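PDB 3A79: toll-like receptor 6, Variable lymphocyte receptor B from Mus musculus, which probably recognises microbial lipopeptides as an innate immune receptor ectodomain, here fused at its C-terminal end to part of a hagfish variable lymphocyte receptor. Local coordinates for residues B[250-263]-B[277-291]. Numbering follows the deposited sequence.
With NAG (2-acetamido-2-deoxy-beta-D-glucopyranose), chain E; NAG (2-acetamido-2-deoxy-beta-D-glucopyranose), chain F.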
ATOM      1  N   THR B 250     -28.962  16.295 -31.042  1.00112.59           N
ATOM      2  CA  THR B 250     -29.155  15.931 -29.645  1.00120.50           C
ATOM      3  C   THR B 250     -27.819  15.692 -28.929  1.00116.11           C
ATOM      4  O   THR B 250     -26.825  16.357 -29.225  1.00115.80           O
ATOM      5  CB  THR B 250     -30.083  14.708 -29.505  1.00127.37           C
ATOM      6  OG1 THR B 250     -29.446  13.551 -30.061  1.00133.22           O
ATOM      7  CG2 THR B 250     -31.412  14.969 -30.224  1.00118.47           C
ATOM      8  N   LEU B 251     -27.805  14.754 -27.984  1.00105.81           N
ATOM      9  CA  LEU B 251     -26.599  14.440 -27.221  1.00 91.03           C
ATOM     10  C   LEU B 251     -25.815  13.328 -27.890  1.00 88.66           C
ATOM     11  O   LEU B 251     -26.357  12.575 -28.694  1.00 98.12           O
ATOM     12  CB  LEU B 251     -26.940  14.018 -25.787  1.00 75.50           C
ATOM     13  CG  LEU B 251     -27.481  15.090 -24.843  1.00 75.29           C
ATOM     14  CD1 LEU B 251     -26.512  16.255 -24.775  1.00 73.20           C
ATOM     15  CD2 LEU B 251     -28.878  15.564 -25.273  1.00 83.87           C
ATOM     16  N   LEU B 252     -24.536  13.233 -27.554  1.00 74.72           N
ATOM     17  CA  LEU B 252     -23.700  12.139 -28.020  1.00 71.76           C
ATOM     18  C   LEU B 252     -22.590  11.890 -27.018  1.00 79.19           C
ATOM     19  O   LEU B 252     -22.238  12.762 -26.227  1.00 81.42           O
ATOM     20  CB  LEU B 252     -23.097  12.427 -29.403  1.00 69.84           C
ATOM     21  CG  LEU B 252     -21.797  13.239 -29.501  1.00 71.86           C
ATOM     22  CD1 LEU B 252     -21.077  12.950 -30.805  1.00 71.67           C
ATOM     23  CD2 LEU B 252     -22.048  14.733 -29.361  1.00 67.80           C
ATOM     24  N   ASN B 253     -22.049  10.683 -27.056  1.00 82.89           N
ATOM     25  CA  ASN B 253     -20.910  10.335 -26.239  1.00 77.06           C
ATOM     26  C   ASN B 253     -19.631  10.555 -27.046  1.00 73.91           C
ATOM     27  O   ASN B 253     -19.634  10.462 -28.270  1.00 71.51           O
ATOM     28  CB  ASN B 253     -21.031   8.885 -25.764  1.00 70.75           C
ATOM     29  CG  ASN B 253     -22.283   8.637 -24.916  1.00 83.54           C
ATOM     30  OD1 ASN B 253     -22.804   9.553 -24.275  1.00 78.94           O
ATOM     31  ND2 ASN B 253     -22.759   7.381 -24.906  1.00106.23           N
ATOM     32  N   VAL B 254     -18.545  10.880 -26.357  1.00 70.75           N
ATOM     33  CA  VAL B 254     -17.241  10.999 -26.997  1.00 62.64           C
ATOM     34  C   VAL B 254     -16.196  10.133 -26.274  1.00 70.70           C
ATOM     35  O   VAL B 254     -16.129  10.097 -25.038  1.00 66.64           O
ATOM     36  CB  VAL B 254     -16.782  12.474 -27.113  1.00 54.15           C
ATOM     37  CG1 VAL B 254     -15.321  12.565 -27.503  1.00 50.59           C
ATOM     38  CG2 VAL B 254     -17.614  13.190 -28.136  1.00 56.68           C
ATOM     39  N   THR B 255     -15.401   9.414 -27.056  1.00 64.61           N
ATOM     40  CA  THR B 255     -14.343   8.597 -26.500  1.00 52.87           C
ATOM     41  C   THR B 255     -12.999   8.865 -27.167  1.00 59.17           C
ATOM     42  O   THR B 255     -12.847   8.717 -28.383  1.00 60.30           O
ATOM     43  CB  THR B 255     -14.682   7.133 -26.622  1.00 60.27           C
ATOM     44  OG1 THR B 255     -15.837   6.863 -25.823  1.00 81.86           O
ATOM     45  CG2 THR B 255     -13.527   6.280 -26.140  1.00 57.97           C
ATOM     46  N   LEU B 256     -12.033   9.274 -26.349  1.00 52.39           N
ATOM     47  CA  LEU B 256     -10.658   9.479 -26.782  1.00 46.43           C
ATOM     48  C   LEU B 256      -9.787   8.283 -26.348  1.00 49.99           C
ATOM     49  O   LEU B 256      -9.750   7.953 -25.174  1.00 54.61           O
ATOM     50  CB  LEU B 256     -10.137  10.790 -26.179  1.00 44.34           C
ATOM     51  CG  LEU B 256     -10.315  12.088 -26.990  1.00 53.67           C
ATOM     52  CD1 LEU B 256     -11.555  12.059 -27.875  1.00 42.55           C
ATOM     53  CD2 LEU B 256     -10.287  13.352 -26.104  1.00 56.62           C
ATOM     54  N   GLN B 257      -9.110   7.625 -27.288  1.00 53.61           N
ATOM     55  CA  GLN B 257      -8.257   6.463 -26.975  1.00 51.10           C
ATOM     56  C   GLN B 257      -6.814   6.696 -27.368  1.00 55.97           C
ATOM     57  O   GLN B 257      -6.528   7.165 -28.467  1.00 63.07           O
ATOM     58  CB  GLN B 257      -8.739   5.214 -27.699  1.00 54.69           C
ATOM     59  CG  GLN B 257      -9.358   4.171 -26.823  1.00 69.42           C
ATOM     60  CD  GLN B 257      -9.815   2.967 -27.623  1.00 84.46           C
ATOM     61  OE1 GLN B 257     -11.014   2.714 -27.745  1.00 94.08           O
ATOM     62  NE2 GLN B 257      -8.860   2.221 -28.187  1.00 78.70           N
ATOM     63  N   HIS B 258      -5.897   6.365 -26.471  1.00 58.02           N
ATOM     64  CA  HIS B 258      -4.477   6.553 -26.748  1.00 60.24           C
ATOM     65  C   HIS B 258      -4.027   8.002 -27.012  1.00 64.09           C
ATOM     66  O   HIS B 258      -3.206   8.246 -27.892  1.00 72.48           O
ATOM     67  CB  HIS B 258      -4.088   5.646 -27.903  1.00 53.00           C
ATOM     68  CG  HIS B 258      -4.697   4.285 -27.804  1.00 65.70           C
ATOM     69  ND1 HIS B 258      -5.596   3.800 -28.729  1.00 70.68           N
ATOM     70  CD2 HIS B 258      -4.567   3.320 -26.863  1.00 60.85           C
ATOM     71  CE1 HIS B 258      -5.980   2.587 -28.373  1.00 53.45           C
ATOM     72  NE2 HIS B 258      -5.371   2.274 -27.245  1.00 55.22           N
ATOM     73  N   ILE B 259      -4.543   8.948 -26.229  1.00 60.05           N
ATOM     74  CA  ILE B 259      -4.168  10.358 -26.349  1.00 63.21           C
ATOM     75  C   ILE B 259      -2.911  10.654 -25.555  1.00 67.08           C
ATOM     76  O   ILE B 259      -2.905  10.540 -24.337  1.00 80.61           O
ATOM     77  CB  ILE B 259      -5.245  11.286 -25.763  1.00 58.70           C
ATOM     78  CG1 ILE B 259      -6.618  10.645 -25.869  1.00 79.18           C
ATOM     79  CG2 ILE B 259      -5.223  12.643 -26.420  1.00 33.58           C
ATOM     80  CD1 ILE B 259      -6.891   9.672 -24.761  1.00 85.89           C
ATOM     81  N   GLU B 260      -1.847  11.038 -26.241  1.00 55.12           N
ATOM     82  CA  GLU B 260      -0.685  11.577 -25.566  1.00 53.82           C
ATOM     83  C   GLU B 260      -0.721  13.059 -25.793  1.00 63.59           C
ATOM     84  O   GLU B 260      -0.731  13.507 -26.934  1.00 73.40           O
ATOM     85  CB  GLU B 260       0.599  11.036 -26.166  1.00 63.53           C
ATOM     86  CG  GLU B 260       1.763  11.978 -25.957  1.00 70.18           C
ATOM     87  CD  GLU B 260       2.904  11.714 -26.909  1.00 82.86           C
ATOM     88  OE1 GLU B 260       3.534  12.702 -27.365  1.00 97.01           O
ATOM     89  OE2 GLU B 260       3.157  10.523 -27.203  1.00 75.42           O
ATOM     90  N   THR B 261      -0.741  13.831 -24.718  1.00 65.99           N
ATOM     91  CA  THR B 261      -1.000  15.257 -24.859  1.00 66.92           C
ATOM     92  C   THR B 261      -0.331  16.066 -23.763  1.00 59.78           C
ATOM     93  O   THR B 261      -0.054  15.554 -22.690  1.00 78.08           O
ATOM     94  CB  THR B 261      -2.529  15.545 -24.867  1.00 51.80           C
ATOM     95  OG1 THR B 261      -2.782  16.803 -24.254  1.00 52.30           O
ATOM     96  CG2 THR B 261      -3.277  14.509 -24.065  1.00 57.40           C
ATOM     97  N   THR B 262      -0.053  17.328 -24.048  1.00 51.49           N
ATOM     98  CA  THR B 262       0.320  18.284 -23.015  1.00 60.07           C
ATOM     99  C   THR B 262      -0.751  18.379 -21.932  1.00 62.91           C
ATOM    100  O   THR B 262      -1.895  17.989 -22.144  1.00 64.10           O
ATOM    101  CB  THR B 262       0.492  19.687 -23.620  1.00 62.90           C
ATOM    102  OG1 THR B 262       1.706  19.718 -24.366  1.00 72.87           O
ATOM    103  CG2 THR B 262       0.576  20.739 -22.540  1.00 72.11           C
ATOM    104  N   TRP B 263      -0.388  18.899 -20.766  1.00 72.23           N
ATOM    105  CA  TRP B 263      -1.405  19.237 -19.787  1.00 75.20           C
ATOM    106  C   TRP B 263      -2.188  20.462 -20.265  1.00 71.79           C
ATOM    107  O   TRP B 263      -3.422  20.452 -20.238  1.00 59.13           O
ATOM    108  CB  TRP B 263      -0.828  19.442 -18.376  1.00 71.29           C
ATOM    109  CG  TRP B 263      -1.917  19.690 -17.364  1.00 65.32           C
ATOM    110  CD1 TRP B 263      -2.074  20.794 -16.565  1.00 61.46           C
ATOM    111  CD2 TRP B 263      -3.035  18.835 -17.091  1.00 56.55           C
ATOM    112  NE1 TRP B 263      -3.211  20.668 -15.806  1.00 57.70           N
ATOM    113  CE2 TRP B 263      -3.816  19.472 -16.103  1.00 55.35           C
ATOM    114  CE3 TRP B 263      -3.454  17.590 -17.588  1.00 44.96           C
ATOM    115  CZ2 TRP B 263      -4.984  18.902 -15.592  1.00 49.94           C
ATOM    116  CZ3 TRP B 263      -4.619  17.027 -17.080  1.00 41.40           C
ATOM    117  CH2 TRP B 263      -5.367  17.682 -16.089  1.00 41.56           C
ATOM    118  N   PRO B 277     -22.577  19.587 -26.861  1.00 84.51           N
ATOM    119  CA  PRO B 277     -23.577  18.549 -26.570  1.00 77.35           C
ATOM    120  C   PRO B 277     -22.981  17.180 -26.305  1.00 81.43           C
ATOM    121  O   PRO B 277     -23.354  16.226 -26.978  1.00 93.95           O
ATOM    122  CB  PRO B 277     -24.394  18.476 -27.863  1.00 70.69           C
ATOM    123  CG  PRO B 277     -24.079  19.739 -28.600  1.00 75.60           C
ATOM    124  CD  PRO B 277     -22.671  20.045 -28.255  1.00 78.35           C
ATOM    125  N   VAL B 278     -22.079  17.075 -25.341  1.00 77.81           N
ATOM    126  CA  VAL B 278     -21.513  15.779 -25.004  1.00 73.88           C
ATOM    127  C   VAL B 278     -21.947  15.364 -23.600  1.00 75.97           C
ATOM    128  O   VAL B 278     -21.627  16.038 -22.616  1.00 64.91           O
ATOM    129  CB  VAL B 278     -19.979  15.786 -25.131  1.00 64.90           C
ATOM    130  CG1 VAL B 278     -19.411  14.442 -24.730  1.00 69.52           C
ATOM    131  CG2 VAL B 278     -19.571  16.135 -26.556  1.00 54.01           C
ATOM    132  N   GLU B 279     -22.697  14.263 -23.526  1.00 84.39           N
ATOM    133  CA  GLU B 279     -23.260  13.764 -22.269  1.00 83.68           C
ATOM    134  C   GLU B 279     -22.263  12.898 -21.502  1.00 79.20           C
ATOM    135  O   GLU B 279     -22.043  13.092 -20.308  1.00 83.25           O
ATOM    136  CB  GLU B 279     -24.554  12.977 -22.526  1.00 83.43           C
ATOM    137  CG  GLU B 279     -25.430  12.798 -21.288  1.00 82.36           C
ATOM    138  CD  GLU B 279     -26.620  11.874 -21.518  1.00 86.87           C
ATOM    139  OE1 GLU B 279     -26.562  11.012 -22.430  1.00 78.90           O
ATOM    140  OE2 GLU B 279     -27.614  12.009 -20.767  1.00 90.67           O
ATOM    141  N   TYR B 280     -21.669  11.933 -22.190  1.00 74.47           N
ATOM    142  CA  TYR B 280     -20.620  11.127 -21.588  1.00 66.14           C
ATOM    143  C   TYR B 280     -19.291  11.298 -22.320  1.00 61.75           C
ATOM    144  O   TYR B 280     -19.204  11.093 -23.525  1.00 65.84           O
ATOM    145  CB  TYR B 280     -21.027   9.660 -21.548  1.00 60.57           C
ATOM    146  CG  TYR B 280     -22.164   9.368 -20.604  1.00 74.79           C
ATOM    147  CD1 TYR B 280     -23.458   9.734 -20.928  1.00 83.37           C
ATOM    148  CD2 TYR B 280     -21.949   8.714 -19.392  1.00 76.06           C
ATOM    149  CE1 TYR B 280     -24.516   9.467 -20.076  1.00 86.20           C
ATOM    150  CE2 TYR B 280     -23.006   8.441 -18.527  1.00 78.95           C
ATOM    151  CZ  TYR B 280     -24.292   8.823 -18.883  1.00 88.69           C
ATOM    152  OH  TYR B 280     -25.373   8.576 -18.061  1.00 92.97           O
ATOM    153  N   LEU B 281     -18.259  11.683 -21.577  1.00 57.62           N
ATOM    154  CA  LEU B 281     -16.910  11.810 -22.109  1.00 60.27           C
ATOM    155  C   LEU B 281     -16.007  10.738 -21.517  1.00 61.75           C
ATOM    156  O   LEU B 281     -15.922  10.606 -20.298  1.00 74.24           O
ATOM    157  CB  LEU B 281     -16.352  13.184 -21.771  1.00 61.99           C
ATOM    158  CG  LEU B 281     -14.964  13.455 -22.320  1.00 58.49           C
ATOM    159  CD1 LEU B 281     -14.941  13.091 -23.784  1.00 61.58           C
ATOM    160  CD2 LEU B 281     -14.645  14.908 -22.129  1.00 60.83           C
ATOM    161  N   ASN B 282     -15.343   9.965 -22.374  1.00 60.21           N
ATOM    162  CA  ASN B 282     -14.467   8.880 -21.919  1.00 57.67           C
ATOM    163  C   ASN B 282     -13.069   8.983 -22.500  1.00 62.50           C
ATOM    164  O   ASN B 282     -12.899   9.227 -23.693  1.00 68.33           O
ATOM    165  CB  ASN B 282     -15.051   7.520 -22.290  1.00 44.69           C
ATOM    166  CG  ASN B 282     -16.509   7.396 -21.927  1.00 56.89           C
ATOM    167  OD1 ASN B 282     -16.853   7.221 -20.762  1.00 73.79           O
ATOM    168  ND2 ASN B 282     -17.381   7.484 -22.927  1.00 58.82           N
ATOM    169  N   ILE B 283     -12.069   8.788 -21.655  1.00 59.88           N
ATOM    170  CA  ILE B 283     -10.681   8.829 -22.098  1.00 57.82           C
ATOM    171  C   ILE B 283      -9.949   7.561 -21.647  1.00 56.29           C
ATOM    172  O   ILE B 283     -10.022   7.177 -20.486  1.00 54.44           O
ATOM    173  CB  ILE B 283      -9.972  10.104 -21.582  1.00 44.73           C
ATOM    174  CG1 ILE B 283     -10.654  11.344 -22.146  1.00 39.96           C
ATOM    175  CG2 ILE B 283      -8.500  10.089 -21.936  1.00 39.29           C
ATOM    176  CD1 ILE B 283     -10.322  12.616 -21.403  1.00 48.39           C
ATOM    177  N   TYR B 284      -9.262   6.911 -22.580  1.00 61.71           N
ATOM    178  CA  TYR B 284      -8.580   5.641 -22.329  1.00 57.21           C
ATOM    179  C   TYR B 284      -7.102   5.746 -22.682  1.00 51.33           C
ATOM    180  O   TYR B 284      -6.760   6.140 -23.787  1.00 55.93           O
ATOM    181  CB  TYR B 284      -9.204   4.542 -23.184  1.00 75.35           C
ATOM    182  CG  TYR B 284     -10.502   3.974 -22.654  1.00 99.77           C
ATOM    183  CD1 TYR B 284     -10.495   3.006 -21.655  1.00113.20           C
ATOM    184  CD2 TYR B 284     -11.735   4.380 -23.165  1.00102.22           C
ATOM    185  CE1 TYR B 284     -11.679   2.468 -21.164  1.00116.62           C
ATOM    186  CE2 TYR B 284     -12.928   3.845 -22.678  1.00107.63           C
ATOM    187  CZ  TYR B 284     -12.889   2.889 -21.677  1.00109.70           C
ATOM    188  OH  TYR B 284     -14.050   2.342 -21.176  1.00101.63           O
ATOM    189  N   ASN B 285      -6.222   5.382 -21.755  1.00 58.09           N
ATOM    190  CA  ASN B 285      -4.783   5.402 -22.035  1.00 53.28           C
ATOM    191  C   ASN B 285      -4.320   6.823 -22.396  1.00 46.77           C
ATOM    192  O   ASN B 285      -3.795   7.083 -23.477  1.00 53.86           O
ATOM    193  CB  ASN B 285      -4.447   4.342 -23.106  1.00 53.09           C
ATOM    194  CG  ASN B 285      -2.991   4.342 -23.541  1.00 61.25           C
ATOM    195  OD1 ASN B 285      -2.085   4.730 -22.794  1.00 66.96           O
ATOM    196  ND2 ASN B 285      -2.765   3.867 -24.775  1.00 66.70           N
ATOM    197  N   LEU B 286      -4.526   7.734 -21.450  1.00 41.08           N
ATOM    198  CA  LEU B 286      -4.015   9.100 -21.511  1.00 52.95           C
ATOM    199  C   LEU B 286      -2.552   9.200 -21.044  1.00 56.59           C
ATOM    200  O   LEU B 286      -2.160   8.541 -20.079  1.00 50.50           O
ATOM    201  CB  LEU B 286      -4.896  10.008 -20.643  1.00 50.75           C
ATOM    202  CG  LEU B 286      -4.439  11.432 -20.342  1.00 44.73           C
ATOM    203  CD1 LEU B 286      -4.515  12.258 -21.595  1.00 46.87           C
ATOM    204  CD2 LEU B 286      -5.310  12.028 -19.262  1.00 39.95           C
ATOM    205  N   THR B 287      -1.760  10.035 -21.721  1.00 63.50           N
ATOM    206  CA  THR B 287      -0.360  10.291 -21.345  1.00 64.92           C
ATOM    207  C   THR B 287      -0.057  11.795 -21.223  1.00 66.24           C
ATOM    208  O   THR B 287       0.166  12.461 -22.229  1.00 77.48           O
ATOM    209  CB  THR B 287       0.629   9.672 -22.370  1.00 47.65           C
ATOM    210  OG1 THR B 287       0.297   8.301 -22.611  1.00 55.85           O
ATOM    211  CG2 THR B 287       2.046   9.755 -21.873  1.00 44.04           C
ATOM    212  N   ILE B 288      -0.050  12.322 -19.996  1.00 61.65           N
ATOM    213  CA  ILE B 288       0.284  13.733 -19.731  1.00 53.56           C
ATOM    214  C   ILE B 288       1.751  14.030 -20.080  1.00 52.11           C
ATOM    215  O   ILE B 288       2.643  13.271 -19.705  1.00 45.53           O
ATOM    216  CB  ILE B 288       0.063  14.090 -18.249  1.00 57.96           C
ATOM    217  CG1 ILE B 288      -1.250  13.497 -17.715  1.00 64.62           C
ATOM    218  CG2 ILE B 288       0.127  15.574 -18.050  1.00 58.42           C
ATOM    219  CD1 ILE B 288      -2.489  13.963 -18.430  1.00 68.82           C
ATOM    220  N   THR B 289       2.022  15.141 -20.765  1.00 64.06           N
ATOM    221  CA  THR B 289       3.256  15.168 -21.552  1.00 60.46           C
ATOM    222  C   THR B 289       4.476  16.023 -21.228  1.00 63.15           C
ATOM    223  O   THR B 289       5.526  15.454 -20.933  1.00 91.86           O
ATOM    224  CB  THR B 289       2.986  15.113 -23.057  1.00 66.19           C
ATOM    225  OG1 THR B 289       3.129  13.752 -23.470  1.00 70.23           O
ATOM    226  CG2 THR B 289       3.968  15.968 -23.834  1.00 65.70           C
ATOM    227  N   GLU B 290       4.423  17.341 -21.306  1.00 43.57           N
ATOM    228  CA  GLU B 290       5.720  18.043 -21.239  1.00 49.82           C
ATOM    229  C   GLU B 290       5.918  18.769 -19.928  1.00 57.82           C
ATOM    230  O   GLU B 290       7.039  18.894 -19.438  1.00 56.95           O
ATOM    231  CB  GLU B 290       5.912  19.049 -22.383  1.00 55.47           C
ATOM    232  CG  GLU B 290       6.020  18.480 -23.796  1.00 71.60           C
ATOM    233  CD  GLU B 290       5.785  19.551 -24.869  1.00 89.61           C
ATOM    234  OE1 GLU B 290       5.607  20.739 -24.509  1.00101.19           O
ATOM    235  OE2 GLU B 290       5.777  19.214 -26.074  1.00 89.10           O
ATOM    236  N   ARG B 291       4.819  19.272 -19.382  1.00 59.01           N
ATOM    237  CA  ARG B 291       4.844  20.065 -18.169  1.00 54.75           C
ATOM    238  C   ARG B 291       3.425  20.128 -17.647  1.00 66.62           C
ATOM    239  O   ARG B 291       2.475  19.899 -18.387  1.00 75.53           O
ATOM    240  CB  ARG B 291       5.394  21.471 -18.443  1.00 44.17           C
ATOM    241  CG  ARG B 291       5.034  22.033 -19.819  1.00 68.20           C
ATOM    242  CD  ARG B 291       5.917  23.195 -20.256  1.00 64.88           C
ATOM    243  NE  ARG B 291       5.871  24.273 -19.273  1.00 90.42           N
ATOM    244  CZ  ARG B 291       6.762  24.442 -18.296  1.00114.23           C
ATOM    245  NH1 ARG B 291       7.781  23.600 -18.164  1.00125.32           N
ATOM    246  NH2 ARG B 291       6.637  25.457 -17.449  1.00113.79           N
TER
HETATM  247  C1  NAG E   1     -23.960   7.230 -24.109  1.00 99.77           C
HETATM  248  C2  NAG E   1     -24.760   6.118 -24.816  1.00118.27           C
HETATM  249  C3  NAG E   1     -25.551   5.127 -23.950  1.00121.44           C
HETATM  250  C4  NAG E   1     -25.167   5.069 -22.478  1.00117.50           C
HETATM  251  C5  NAG E   1     -24.617   6.375 -21.939  1.00106.35           C
HETATM  252  C6  NAG E   1     -23.905   6.024 -20.649  1.00 99.26           C
HETATM  253  C7  NAG E   1     -26.236   7.904 -25.724  1.00102.68           C
HETATM  254  C8  NAG E   1     -26.880   8.371 -24.441  1.00 89.24           C
HETATM  255  N2  NAG E   1     -25.726   6.670 -25.762  1.00120.97           N
HETATM  256  O3  NAG E   1     -25.378   3.836 -24.497  1.00120.65           O
HETATM  257  O4  NAG E   1     -26.286   4.655 -21.712  1.00124.48           O
HETATM  258  O5  NAG E   1     -23.623   6.924 -22.775  1.00104.81           O
HETATM  259  O6  NAG E   1     -22.937   5.039 -20.953  1.00 93.54           O
HETATM  260  O7  NAG E   1     -26.197   8.631 -26.717  1.00 89.31           O
HETATM  261  C1  NAG F   1      -1.370   3.810 -25.155  1.00 61.96           C
HETATM  262  C2  NAG F   1      -1.296   2.429 -25.819  1.00 67.84           C
HETATM  263  C3  NAG F   1      -0.065   2.199 -26.685  1.00 62.27           C
HETATM  264  C4  NAG F   1       0.437   3.450 -27.412  1.00 69.00           C
HETATM  265  C5  NAG F   1       0.254   4.756 -26.643  1.00 60.86           C
HETATM  266  C6  NAG F   1       0.479   5.932 -27.591  1.00 58.81           C
HETATM  267  C7  NAG F   1      -2.354   0.485 -24.739  1.00 80.15           C
HETATM  268  C8  NAG F   1      -2.756   0.074 -23.354  1.00 68.12           C
HETATM  269  N2  NAG F   1      -1.341   1.365 -24.827  1.00 79.92           N
HETATM  270  O3  NAG F   1      -0.418   1.228 -27.647  1.00 64.46           O
HETATM  271  O4  NAG F   1       1.806   3.271 -27.738  1.00 73.35           O
HETATM  272  O5  NAG F   1      -1.030   4.852 -26.055  1.00 61.10           O
HETATM  273  O6  NAG F   1       0.348   7.163 -26.913  1.00 69.13           O
HETATM  274  O7  NAG F   1      -2.961   0.005 -25.701  1.00 78.46           O
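Val254 and Leu281 meet in the parallel ladder that stacks successive turns of a leucine-rich-repeat solenoid, here within the Toll-like receptor 6 part of the fusion. Strands 252-257 and 280-284 run 10° apart, and their middle is knit by short bonds such as Asn282 N to Val254 O at 2.8 Å. A beta bulge between Leu252 and Val254 shifts the register by one residue. The tight side faces the solenoid interior. There Val254 and Leu281 lie side by side, CG1 to CD1 3.8 Å, while Val278 crosses Val254 at about a right angle; Phe273 of helix 263-273 packs on both Val254 and Leu281. Farther along, beyond the corner at His258, the Trp263 ring is met obliquely by Ile288, CE3 to CD1 3.8 Å.

The other face, with the partly exposed Gln257, Asn282 and Tyr284, is looser; there Thr255 CG2 touches the Tyr284 ring at its edge. N-linked N-acetylglucosamines are carried separately, one on Asn253 and one on Asn285, where the chain turns a corner. With CG of Tyr280 anti to its carbonyl carbon (chi1 -68°), the ring lies beneath the sugar on Asn253. An alanine in place of Tyr280 removes the ring under C6, and this sugar would probably be freer to swing about its linkage. C6 of that sugar sits over the centre of the Tyr280 ring, 3.3 Å from CZ.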